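DUF6836 domain-containing protein (Clostridium leptum, PDB 4PW1) is of unknown function but folds into a single antiparallel beta sheet surrounded by alpha-helices, with two stretches of sequence assigned to the same uncharacterised domain family. Local coordinates at residues 116-121 and 239-244. Sequence-based numbering, arbitrary orientation.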
# COMPACT_ATOMS: atom_id res chain seq x y z
N ASP B 116 5.96 12.14 -17.88
CA ASP B 116 5.12 12.37 -19.04
C ASP B 116 4.90 11.09 -19.84
O ASP B 116 4.47 11.15 -20.97
CB ASP B 116 5.71 13.46 -19.92
CG ASP B 116 5.95 14.74 -19.15
OD1 ASP B 116 4.97 15.29 -18.58
OD2 ASP B 116 7.12 15.21 -19.09
N GLU B 117 5.14 9.92 -19.26
CA GLU B 117 4.99 8.71 -20.05
C GLU B 117 3.50 8.40 -20.28
O GLU B 117 2.62 8.75 -19.49
CB GLU B 117 5.72 7.52 -19.43
CG GLU B 117 5.10 6.98 -18.19
CD GLU B 117 5.79 5.71 -17.67
OE1 GLU B 117 6.84 5.26 -18.21
OE2 GLU B 117 5.24 5.18 -16.69
N ARG B 118 3.19 7.78 -21.39
CA ARG B 118 1.78 7.46 -21.61
C ARG B 118 1.31 6.30 -20.73
O ARG B 118 2.10 5.46 -20.27
CB ARG B 118 1.48 7.15 -23.07
CG ARG B 118 2.19 5.96 -23.59
CD ARG B 118 1.83 5.73 -25.04
NE ARG B 118 2.53 4.53 -25.45
CZ ARG B 118 2.04 3.31 -25.37
NH1 ARG B 118 0.78 3.10 -24.93
NH2 ARG B 118 2.81 2.31 -25.73
N GLU B 119 0.01 6.26 -20.54
CA GLU B 119 -0.61 5.22 -19.77
C GLU B 119 -0.68 3.95 -20.60
O GLU B 119 -1.18 3.94 -21.72
CB GLU B 119 -2.00 5.68 -19.37
CG GLU B 119 -2.75 4.73 -18.46
CD GLU B 119 -4.10 5.30 -18.06
OE1 GLU B 119 -4.13 6.42 -17.51
OE2 GLU B 119 -5.13 4.62 -18.30
N ALA B 120 -0.15 2.86 -20.07
CA ALA B 120 -0.24 1.56 -20.76
C ALA B 120 -1.68 1.09 -20.79
O ALA B 120 -2.39 1.27 -19.81
CB ALA B 120 0.59 0.53 -20.02
N THR B 121 -2.10 0.49 -21.87
CA THR B 121 -3.44 -0.14 -21.94
C THR B 121 -3.42 -1.46 -21.17
O THR B 121 -2.34 -1.99 -20.82
CB THR B 121 -3.83 -0.44 -23.39
OG1 THR B 121 -2.84 -1.31 -23.96
CG2 THR B 121 -3.91 0.83 -24.23
N SER B 239 8.55 -0.69 -15.68
CA SER B 239 7.80 0.12 -16.61
C SER B 239 7.42 -0.70 -17.87
O SER B 239 8.31 -1.16 -18.60
CB SER B 239 8.59 1.32 -17.04
OG SER B 239 7.99 1.90 -18.17
N PRO B 240 6.12 -0.90 -18.12
CA PRO B 240 5.69 -1.58 -19.34
C PRO B 240 5.95 -0.71 -20.58
O PRO B 240 6.14 -1.24 -21.64
CB PRO B 240 4.18 -1.82 -19.12
CG PRO B 240 3.79 -0.70 -18.21
CD PRO B 240 4.97 -0.56 -17.27
N ILE B 241 6.04 0.60 -20.43
CA ILE B 241 6.34 1.46 -21.56
C ILE B 241 7.83 1.32 -21.95
O ILE B 241 8.15 1.07 -23.12
CB ILE B 241 6.02 2.92 -21.23
CG1 ILE B 241 4.54 3.06 -20.77
CG2 ILE B 241 6.32 3.80 -22.42
CD1 ILE B 241 3.53 2.47 -21.73
N GLU B 242 8.73 1.45 -20.97
CA GLU B 242 10.17 1.33 -21.22
C GLU B 242 10.66 -0.09 -21.32
O GLU B 242 11.78 -0.32 -21.76
CB GLU B 242 10.99 2.07 -20.17
CG GLU B 242 10.57 3.53 -20.02
CD GLU B 242 11.57 4.38 -19.22
OE1 GLU B 242 12.68 3.90 -18.89
OE2 GLU B 242 11.22 5.53 -18.86
N GLU B 243 9.85 -1.05 -20.91
CA GLU B 243 10.25 -2.45 -20.86
C GLU B 243 11.55 -2.66 -20.06
O GLU B 243 12.45 -3.40 -20.47
CB GLU B 243 10.35 -3.03 -22.27
CG GLU B 243 9.01 -2.95 -23.00
CD GLU B 243 8.96 -3.90 -24.19
OE1 GLU B 243 9.56 -3.57 -25.22
OE2 GLU B 243 8.39 -5.00 -24.05
N ARG B 244 11.62 -2.04 -18.90
CA ARG B 244 12.73 -2.27 -18.01
C ARG B 244 12.37 -1.90 -16.59
O ARG B 244 11.34 -1.23 -16.34
CB ARG B 244 13.93 -1.45 -18.46
CG ARG B 244 13.69 0.04 -18.48
CD ARG B 244 15.00 0.72 -18.12
NE ARG B 244 14.84 2.14 -18.07
CZ ARG B 244 15.65 2.98 -17.41
NH1 ARG B 244 16.71 2.53 -16.74
NH2 ARG B 244 15.37 4.29 -17.42
O HOH W 1 8.79 6.23 -19.75
O HOH W 2 5.39 2.70 -16.93
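Ile241, on the hairpin turn 239-244, reaches into the crook of the extended segment 116-121 and meets Glu117, Arg118 and Ala120 in turn along its CG1 branch. Its CB lies 3.9 Å from Glu117 OE1. CG1, anti to the carbonyl carbon (chi1 -55°), turns to the backbone, 3.5 Å from Arg118 O, a carbonyl that accepts from Asn220 ND2. CD1 ends the branch, 3.9 Å from Ala120 CB, and also lies 4.0 Å above the centre of the Arg118 guanidinium, whose NH1 is salt-bridged to Glu124. Ala120 CB touches Pro240 CG as well, extending the apolar patch.

Beside it the polar link runs through water. Glu117 leaves its backbone in the crowded position (chi1 72°) and then extends, bringing OE1 to the turn, with OE2 linked to it through a water. One water donates to Glu117 OE1 and Glu242 OE2, bridging two like charges 4.4 Å apart; a second donates to Glu117 OE2 and accepts from Ser239 OG. Asn220 ND2 also binds OE2, and Arg244 grips Glu242 OE1 side-on through NE and NH2, which probably eases the repulsion. Ser239 OG accepts a nearly straight bond (173°) from Glu242 N, an ST motif within a turn bearing a G1 beta bulge.

The contact thus joins the connection from strand 106-114 to helix 122-141 with the hairpin between strands 233-239 and 244-251, while Met125 of that helix touches both Ala120 and Pro240.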